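Local coordinates for uncharacterized protein Atu2773 (Agrobacterium tumefaciens, PDB 2QV5) that is of unknown function but, as a member of the divergent polysaccharide deacetylase family, probably acts on a carbohydrate substrate, at residues L84-E89 / D101-G106. Sequence-based numbering, arbitrary orientation.
Sequences LQIPLE and DTLLAG
Leu103 pairs with Leu88 in a single parallel-type bridge: Leu103 N donates to Pro87 O (3.1 Å, 167° at the hydrogen), and Glu89 N returns a weak, bent bond to Leu103 O. The donor Leu103 N lies 28° out of the Pro87 carbonyl plane, and Thr102 CA adds a CH···O contact to the same oxygen. Further along, the extended Glu89 side chain, its CG anti to the backbone N (chi1 -166°), places OE1 to accept a hydrogen bond from Ala105 N (2.8 Å), which meets it nearly along the C-O axis. A water that donates to OE1 also accepts from Gly106 N, so OE1 holds Ala105 N directly and Gly106 N through the water. The Leu104 side chain crosses that of Glu89 at about a right angle, its CD2 3.8 Å from Glu89 CG. The bridge fastens the loop before helix 109-120 to the C-terminal end of strand 82-88, in the β-α-β crossover to the neighbouring strand 128-131 of a closed parallel β/α barrel, consistent with the polysaccharide deacetylase fold. On the side facing that helix, Leu103 CD2 packs against Leu88 CD2 (3.8 Å) and CD1 against Ile86 CG2. Thr102 CG2 rests 3.6 Å from Leu88 C, while its OG1 bonds to Gly99 O.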
ATOM      1  N   LEU A  84      -3.583   2.977  -3.244  1.00 12.39           N
ATOM      2  CA  LEU A  84      -3.135   4.316  -3.618  1.00 14.32           C
ATOM      3  C   LEU A  84      -2.069   4.831  -2.644  1.00  9.34           C
ATOM      4  O   LEU A  84      -2.317   4.895  -1.454  1.00 14.20           O
ATOM      5  CB  LEU A  84      -4.320   5.282  -3.605  1.00 13.09           C
ATOM      6  CG  LEU A  84      -4.049   6.732  -4.019  1.00 16.68           C
ATOM      7  CD1 LEU A  84      -3.438   6.825  -5.430  1.00 10.38           C
ATOM      8  CD2 LEU A  84      -5.340   7.492  -3.926  1.00 21.15           C
ATOM      9  N   GLN A  85      -0.899   5.210  -3.150  1.00 11.08           N
ATOM     10  CA  GLN A  85       0.143   5.793  -2.285  1.00 15.71           C
ATOM     11  C   GLN A  85      -0.008   7.303  -2.158  1.00 15.41           C
ATOM     12  O   GLN A  85       0.051   8.024  -3.155  1.00 19.57           O
ATOM     13  CB  GLN A  85       1.541   5.486  -2.795  1.00 15.07           C
ATOM     14  CG  GLN A  85       1.991   4.080  -2.591  1.00 21.36           C
ATOM     15  CD  GLN A  85       3.287   3.769  -3.321  1.00 29.83           C
ATOM     16  OE1 GLN A  85       3.324   3.730  -4.548  1.00 32.07           O
ATOM     17  NE2 GLN A  85       4.352   3.532  -2.564  1.00 34.54           N
ATOM     18  N   ILE A  86      -0.163   7.773  -0.927  1.00 13.83           N
ATOM     19  CA  ILE A  86      -0.371   9.184  -0.642  1.00 16.50           C
ATOM     20  C   ILE A  86       0.920   9.830  -0.143  1.00 19.55           C
ATOM     21  O   ILE A  86       1.471   9.396   0.867  1.00 20.32           O
ATOM     22  CB  ILE A  86      -1.489   9.362   0.413  1.00 20.48           C
ATOM     23  CG1 ILE A  86      -2.789   8.723  -0.080  1.00 17.47           C
ATOM     24  CG2 ILE A  86      -1.708  10.839   0.742  1.00 20.15           C
ATOM     25  CD1 ILE A  86      -3.340   9.386  -1.320  1.00 16.30           C
ATOM     26  N   PRO A  87       1.408  10.870  -0.847  1.00 25.65           N
ATOM     27  CA  PRO A  87       2.622  11.573  -0.404  1.00 24.37           C
ATOM     28  C   PRO A  87       2.417  12.322   0.924  1.00 19.07           C
ATOM     29  O   PRO A  87       1.510  13.143   1.035  1.00 20.54           O
ATOM     30  CB  PRO A  87       2.906  12.553  -1.555  1.00 23.70           C
ATOM     31  CG  PRO A  87       1.617  12.736  -2.249  1.00 25.93           C
ATOM     32  CD  PRO A  87       0.857  11.443  -2.089  1.00 27.65           C
ATOM     33  N   LEU A  88       3.245  12.010   1.921  1.00 23.19           N
ATOM     34  CA  LEU A  88       3.166  12.630   3.250  1.00 21.69           C
ATOM     35  C   LEU A  88       4.509  13.243   3.645  1.00 25.75           C
ATOM     36  O   LEU A  88       5.551  12.789   3.180  1.00 21.54           O
ATOM     37  CB  LEU A  88       2.735  11.612   4.306  1.00 22.81           C
ATOM     38  CG  LEU A  88       1.429  10.816   4.186  1.00 19.13           C
ATOM     39  CD1 LEU A  88       1.324   9.921   5.409  1.00 20.17           C
ATOM     40  CD2 LEU A  88       0.213  11.717   4.107  1.00 20.32           C
ATOM     41  N   GLU A  89       4.482  14.264   4.505  1.00 26.18           N
ATOM     42  CA  GLU A  89       5.686  15.066   4.798  1.00 28.15           C
ATOM     43  C   GLU A  89       6.795  14.257   5.467  1.00 28.50           C
ATOM     44  O   GLU A  89       6.596  13.726   6.559  1.00 29.02           O
ATOM     45  CB  GLU A  89       5.354  16.283   5.660  1.00 27.76           C
ATOM     46  CG  GLU A  89       6.476  17.321   5.723  1.00 33.55           C
ATOM     47  CD  GLU A  89       6.270  18.352   6.817  1.00 38.52           C
ATOM     48  OE1 GLU A  89       5.106  18.615   7.182  1.00 32.55           O
ATOM     49  OE2 GLU A  89       7.276  18.905   7.314  1.00 44.81           O
ATOM     50  N   ASP A 101       1.089  17.887  -3.894  1.00 46.37           N
ATOM     51  CA  ASP A 101      -0.030  17.316  -3.139  1.00 40.37           C
ATOM     52  C   ASP A 101       0.397  16.607  -1.845  1.00 36.62           C
ATOM     53  O   ASP A 101      -0.379  15.843  -1.267  1.00 33.30           O
ATOM     54  CB  ASP A 101      -0.861  16.383  -4.031  1.00 42.94           C
ATOM     55  CG  ASP A 101      -1.848  17.137  -4.918  1.00 46.61           C
ATOM     56  OD1 ASP A 101      -2.285  18.244  -4.529  1.00 49.91           O
ATOM     57  OD2 ASP A 101      -2.196  16.621  -6.003  1.00 46.18           O
ATOM     58  N   THR A 102       1.627  16.874  -1.401  1.00 30.75           N
ATOM     59  CA  THR A 102       2.178  16.314  -0.159  1.00 27.78           C
ATOM     60  C   THR A 102       1.451  16.894   1.051  1.00 26.76           C
ATOM     61  O   THR A 102       1.319  18.115   1.177  1.00 27.27           O
ATOM     62  CB  THR A 102       3.705  16.587  -0.056  1.00 27.11           C
ATOM     63  OG1 THR A 102       4.341  16.218  -1.281  1.00 24.97           O
ATOM     64  CG2 THR A 102       4.334  15.796   1.075  1.00 22.96           C
ATOM     65  N   LEU A 103       0.958  16.019   1.929  1.00 20.48           N
ATOM     66  CA  LEU A 103       0.269  16.472   3.140  1.00 22.64           C
ATOM     67  C   LEU A 103       1.318  16.933   4.154  1.00 23.62           C
ATOM     68  O   LEU A 103       2.350  16.270   4.337  1.00 17.19           O
ATOM     69  CB  LEU A 103      -0.639  15.371   3.710  1.00 26.42           C
ATOM     70  CG  LEU A 103      -2.011  15.103   3.049  1.00 24.99           C
ATOM     71  CD1 LEU A 103      -1.937  14.723   1.591  1.00 18.07           C
ATOM     72  CD2 LEU A 103      -2.747  14.006   3.797  1.00 24.29           C
ATOM     73  N   LEU A 104       1.062  18.083   4.778  1.00 25.09           N
ATOM     74  CA  LEU A 104       2.033  18.730   5.659  1.00 23.25           C
ATOM     75  C   LEU A 104       1.515  18.829   7.082  1.00 26.27           C
ATOM     76  O   LEU A 104       0.354  19.193   7.306  1.00 24.34           O
ATOM     77  CB  LEU A 104       2.412  20.122   5.122  1.00 26.24           C
ATOM     78  CG  LEU A 104       2.920  20.193   3.675  1.00 29.59           C
ATOM     79  CD1 LEU A 104       3.070  21.631   3.203  1.00 33.42           C
ATOM     80  CD2 LEU A 104       4.235  19.427   3.507  1.00 31.65           C
ATOM     81  N   ALA A 105       2.391  18.509   8.035  1.00 23.32           N
ATOM     82  CA  ALA A 105       2.055  18.475   9.457  1.00 27.42           C
ATOM     83  C   ALA A 105       1.511  19.796  10.025  1.00 30.57           C
ATOM     84  O   ALA A 105       0.635  19.780  10.892  1.00 36.53           O
ATOM     85  CB  ALA A 105       3.252  17.988  10.273  1.00 28.09           C
ATOM     86  N   GLY A 106       2.016  20.921   9.528  1.00 30.74           N
ATOM     87  CA  GLY A 106       1.643  22.237  10.052  1.00 38.56           C
ATOM     88  C   GLY A 106       0.404  22.881   9.447  1.00 38.37           C
ATOM     89  O   GLY A 106      -0.119  23.850   9.994  1.00 37.82           O
TER
HETATM   90  O   HOH W   1       4.544  21.102   8.111  1.00 34.76           O